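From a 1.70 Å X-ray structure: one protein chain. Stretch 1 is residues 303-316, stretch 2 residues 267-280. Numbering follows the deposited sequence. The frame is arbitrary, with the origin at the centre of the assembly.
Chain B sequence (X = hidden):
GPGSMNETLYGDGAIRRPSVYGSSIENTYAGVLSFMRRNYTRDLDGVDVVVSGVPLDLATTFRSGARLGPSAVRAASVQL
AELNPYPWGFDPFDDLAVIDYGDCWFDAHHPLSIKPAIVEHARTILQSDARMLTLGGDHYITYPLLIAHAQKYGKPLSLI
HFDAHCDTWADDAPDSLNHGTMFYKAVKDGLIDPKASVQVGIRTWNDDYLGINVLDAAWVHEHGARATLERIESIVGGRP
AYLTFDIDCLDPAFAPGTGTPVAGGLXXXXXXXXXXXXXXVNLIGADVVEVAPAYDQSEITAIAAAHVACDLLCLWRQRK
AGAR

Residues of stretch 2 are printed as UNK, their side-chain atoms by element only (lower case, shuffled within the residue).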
# COMPACT_ATOMS: atom_id res chain seq x y z
N ILE B 303 -10.52 12.80 -1.31
CA ILE B 303 -11.65 13.16 -0.47
C ILE B 303 -11.55 14.66 -0.12
O ILE B 303 -12.53 15.40 -0.29
CB ILE B 303 -11.72 12.28 0.80
CG1 ILE B 303 -12.21 10.87 0.42
CG2 ILE B 303 -12.67 12.93 1.82
CD1 ILE B 303 -11.97 9.84 1.50
N ALA B 304 -10.36 15.10 0.30
CA ALA B 304 -10.22 16.51 0.61
C ALA B 304 -10.50 17.39 -0.63
O ALA B 304 -11.17 18.42 -0.51
CB ALA B 304 -8.84 16.81 1.21
N ALA B 305 -9.98 17.00 -1.79
CA ALA B 305 -10.21 17.73 -3.05
C ALA B 305 -11.70 17.80 -3.38
O ALA B 305 -12.21 18.86 -3.79
CB ALA B 305 -9.47 17.03 -4.19
N ALA B 306 -12.40 16.66 -3.21
CA ALA B 306 -13.86 16.60 -3.45
C ALA B 306 -14.62 17.56 -2.50
O ALA B 306 -15.57 18.23 -2.94
CB ALA B 306 -14.40 15.18 -3.34
N HIS B 307 -14.17 17.66 -1.25
CA HIS B 307 -14.79 18.60 -0.28
C HIS B 307 -14.62 20.03 -0.77
O HIS B 307 -15.56 20.82 -0.69
CB HIS B 307 -14.17 18.46 1.11
CG HIS B 307 -14.81 17.40 1.98
ND1 HIS B 307 -15.75 17.71 2.94
CD2 HIS B 307 -14.62 16.02 2.03
CE1 HIS B 307 -16.12 16.57 3.58
NE2 HIS B 307 -15.42 15.53 3.03
N VAL B 308 -13.41 20.38 -1.22
CA VAL B 308 -13.15 21.75 -1.75
C VAL B 308 -14.12 22.05 -2.90
O VAL B 308 -14.79 23.09 -2.91
CB VAL B 308 -11.68 21.96 -2.15
CG1 VAL B 308 -11.47 23.32 -2.87
CG2 VAL B 308 -10.80 21.85 -0.90
N ALA B 309 -14.25 21.09 -3.81
CA ALA B 309 -15.10 21.25 -4.99
C ALA B 309 -16.56 21.39 -4.55
O ALA B 309 -17.30 22.22 -5.09
CB ALA B 309 -14.93 20.05 -5.94
N CYS B 310 -16.94 20.63 -3.52
CA CYS B 310 -18.32 20.66 -3.05
C CYS B 310 -18.62 22.05 -2.45
O CYS B 310 -19.65 22.67 -2.76
CB CYS B 310 -18.56 19.55 -2.01
SG CYS B 310 -20.17 19.65 -1.17
N ASP B 311 -17.70 22.55 -1.65
CA ASP B 311 -17.87 23.88 -1.08
C ASP B 311 -17.91 24.99 -2.13
O ASP B 311 -18.68 25.94 -1.96
CB ASP B 311 -16.85 24.13 0.02
CG ASP B 311 -17.17 23.33 1.29
OD1 ASP B 311 -18.37 23.12 1.57
OD2 ASP B 311 -16.24 22.93 2.02
N LEU B 312 -17.13 24.86 -3.20
CA LEU B 312 -17.22 25.80 -4.33
C LEU B 312 -18.62 25.78 -4.96
O LEU B 312 -19.20 26.85 -5.23
CB LEU B 312 -16.12 25.51 -5.38
CG LEU B 312 -14.70 25.81 -4.86
CD1 LEU B 312 -13.65 25.17 -5.75
CD2 LEU B 312 -14.48 27.33 -4.77
N LEU B 313 -19.18 24.59 -5.18
CA LEU B 313 -20.58 24.50 -5.66
C LEU B 313 -21.55 25.22 -4.71
O LEU B 313 -22.45 25.90 -5.16
CB LEU B 313 -21.06 23.06 -5.85
CG LEU B 313 -20.24 22.33 -6.93
CD1 LEU B 313 -20.70 20.88 -7.06
CD2 LEU B 313 -20.42 23.03 -8.26
N CYS B 314 -21.35 25.05 -3.41
CA CYS B 314 -22.27 25.63 -2.45
C CYS B 314 -22.18 27.14 -2.46
O CYS B 314 -23.19 27.81 -2.31
CB CYS B 314 -22.01 25.03 -1.06
SG CYS B 314 -22.54 23.31 -0.91
N LEU B 315 -20.96 27.67 -2.66
CA LEU B 315 -20.77 29.12 -2.79
C LEU B 315 -21.58 29.64 -3.98
O LEU B 315 -22.29 30.64 -3.85
CB LEU B 315 -19.31 29.50 -2.95
CG LEU B 315 -18.44 29.33 -1.69
CD1 LEU B 315 -16.97 29.51 -2.06
CD2 LEU B 315 -18.84 30.35 -0.64
N TRP B 316 -21.50 28.93 -5.11
CA TRP B 316 -22.33 29.32 -6.26
C TRP B 316 -23.82 29.20 -6.02
O TRP B 316 -24.58 30.05 -6.51
CB TRP B 316 -21.89 28.58 -7.52
CG TRP B 316 -20.64 29.14 -8.15
CD1 TRP B 316 -20.33 30.48 -8.45
CD2 TRP B 316 -19.47 28.37 -8.63
NE1 TRP B 316 -19.09 30.58 -9.04
CE2 TRP B 316 -18.52 29.36 -9.19
CE3 TRP B 316 -19.13 27.02 -8.64
CZ2 TRP B 316 -17.28 28.98 -9.72
CZ3 TRP B 316 -17.88 26.65 -9.18
CH2 TRP B 316 -17.00 27.61 -9.74
N UNK B 267 -4.08 22.15 7.27
CA UNK B 267 -5.03 21.05 7.46
C UNK B 267 -6.24 21.22 6.51
O UNK B 267 -6.50 22.32 6.04
c UNK B 267 -5.52 21.01 8.91
o UNK B 267 -6.27 22.18 9.24
N UNK B 268 -6.97 20.14 6.25
CA UNK B 268 -8.21 20.30 5.47
C UNK B 268 -9.20 21.20 6.25
O UNK B 268 -9.96 21.95 5.63
c UNK B 268 -8.83 18.96 5.08
o UNK B 268 -9.02 18.19 6.24
N UNK B 269 -9.19 21.12 7.59
CA UNK B 269 -10.06 21.98 8.40
C UNK B 269 -9.79 23.45 8.11
O UNK B 269 -10.75 24.25 7.92
c UNK B 269 -9.90 21.69 9.90
N UNK B 270 -8.53 23.85 8.12
CA UNK B 270 -8.17 25.25 7.82
C UNK B 270 -8.60 25.65 6.40
O UNK B 270 -9.20 26.70 6.20
c UNK B 270 -6.66 25.52 7.95
c UNK B 270 -6.07 25.46 9.35
n UNK B 270 -3.95 26.45 10.01
o UNK B 270 -3.89 24.63 8.67
c UNK B 270 -4.54 25.48 9.33
N UNK B 271 -8.25 24.82 5.43
CA UNK B 271 -8.57 25.15 4.04
C UNK B 271 -10.08 25.29 3.83
O UNK B 271 -10.54 26.21 3.13
c UNK B 271 -7.97 24.10 3.08
N UNK B 272 -10.84 24.35 4.37
CA UNK B 272 -12.28 24.35 4.14
C UNK B 272 -12.93 25.54 4.86
O UNK B 272 -13.89 26.13 4.35
c UNK B 272 -12.92 21.98 2.21
c UNK B 272 -12.90 23.01 4.56
c UNK B 272 -13.04 20.55 4.29
c UNK B 272 -12.47 21.82 3.68
N UNK B 273 -12.40 25.89 6.04
CA UNK B 273 -12.93 27.03 6.79
C UNK B 273 -12.75 28.31 5.95
O UNK B 273 -13.64 29.17 5.93
c UNK B 273 -12.20 27.18 8.12
N UNK B 274 -11.61 28.41 5.27
CA UNK B 274 -11.35 29.56 4.38
C UNK B 274 -12.29 29.53 3.17
O UNK B 274 -13.00 30.51 2.92
c UNK B 274 -9.87 29.62 3.94
c UNK B 274 -7.50 29.46 4.87
c UNK B 274 -9.65 30.76 2.94
c UNK B 274 -8.96 29.81 5.16
N UNK B 275 -12.32 28.43 2.44
CA UNK B 275 -13.14 28.33 1.22
C UNK B 275 -14.62 28.59 1.51
O UNK B 275 -15.29 29.36 0.79
c UNK B 275 -12.93 27.00 0.47
c UNK B 275 -13.91 26.86 -0.71
c UNK B 275 -11.50 26.97 -0.06
N UNK B 276 -15.10 28.02 2.60
CA UNK B 276 -16.50 28.17 2.97
C UNK B 276 -16.90 29.61 3.26
O UNK B 276 -18.09 29.95 3.18
n UNK B 276 -16.70 23.04 7.01
n UNK B 276 -16.86 23.53 4.76
c UNK B 276 -16.85 27.28 4.15
c UNK B 276 -17.06 24.97 5.03
c UNK B 276 -16.92 25.80 3.78
c UNK B 276 -16.69 22.64 5.74
n UNK B 276 -16.52 21.36 5.45
N UNK B 277 -15.93 30.45 3.60
CA UNK B 277 -16.22 31.83 3.98
C UNK B 277 -16.16 32.83 2.82
O UNK B 277 -16.30 34.04 3.03
N UNK B 278 -15.91 32.33 1.61
CA UNK B 278 -15.63 33.19 0.45
C UNK B 278 -16.87 33.64 -0.33
O UNK B 278 -16.77 34.04 -1.48
c UNK B 278 -12.34 31.74 -0.89
c UNK B 278 -12.66 33.92 0.27
c UNK B 278 -13.21 32.53 0.06
c UNK B 278 -14.64 32.52 -0.49
N UNK B 279 -18.03 33.59 0.31
CA UNK B 279 -19.31 33.99 -0.30
C UNK B 279 -19.41 35.41 -0.84
O UNK B 279 -20.25 35.68 -1.71
N UNK B 280 -18.58 36.32 -0.36
CA UNK B 280 -18.60 37.70 -0.84
C UNK B 280 -17.79 37.91 -2.10
O UNK B 280 -17.86 38.95 -2.73
O HOH W 1 -16.66 20.35 2.73
O HOH W 2 -21.50 32.83 -2.34

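Position 267 carries one carbon and one oxygen, out of reach of stretch 1; it is Ser267, and its place just before the helix suits a hydroxyl that can cap. Position 268 has the same two atoms, but its CB points toward stretch 1 and lies 4.4 Å from Ala304 CB: Ser268, small against small where the backbones come close. Position 269 has a lone carbon and no contact, hence Ala269.

At 270 three carbons run in line, the third bearing an oxygen and a nitrogen, an amide: Gln270. It closes the helix start reciprocally, Gln270 N donating to Ser267 OG at 3.0 Å and Ser267 N to Gln270 OE1 at 2.9 Å. Position 271 is one carbon pointing toward stretch 1 yet stopping short of contact: Ala271.

Position 272 has four carbons forked at the second: Leu272. Its CA-to-CB bond points sideways, but its end comes nearer, bringing CD2 3.8 Å from Val308 CG2 and 3.9 Å from His307 CB. Position 273, one carbon turned away and exposed, is Ala273. Position 274 has four carbons forked at the first, one arm two carbons long, out of reach of stretch 1: Ile274.

Position 275 bears three carbons, forked at the first, and points toward stretch 1: Val275. Its CG1 sits 4.1 Å from Leu312 CD2 and 4.3 Å from Leu315 CD1, while its backbone O lies 3.3 Å from Leu315 CD1. Position 276 shows three carbons, a nitrogen, then a carbon with two more nitrogens, a guanidinium: Arg276. Its NE donates to Asp311 OD2 at 2.9 Å, a hydrogen bond within a salt bridge. Water 1 joins Arg276 NH2, His307 ND1 and Asp311 OD2, at 2.9, 2.8 and 2.7 Å from its O.

Position 277 has no side-chain atoms: Gly277. Position 278, four carbons forked at the second, is Leu278, its CB 4.1 Å from Leu315 CD1. Positions 279 and 280 are again bare, Gly279 and Gly280; Leu315 CD2 packs 3.5 Å from Gly279 N, and water 2 donates to both Leu315 O and Gly279 O.

The contact works as a near-parallel helix pair, axes 14° apart and 9.7 Å at closest approach. Ala304, Val308, Asp311 and Leu315 each recur after three or four residues, matched by 268, 272, 276 and 279. Apolar packing by Leu272 and Val275 accompanies one charged pair, extended by a water to His307. Toward the C-terminal end of stretch 2, Leu315 lies against backbone as well as side chains, so the contact continues through Leu278 to Gly279.

Stretch 2 267-280: SSAQALAIVRGLGG
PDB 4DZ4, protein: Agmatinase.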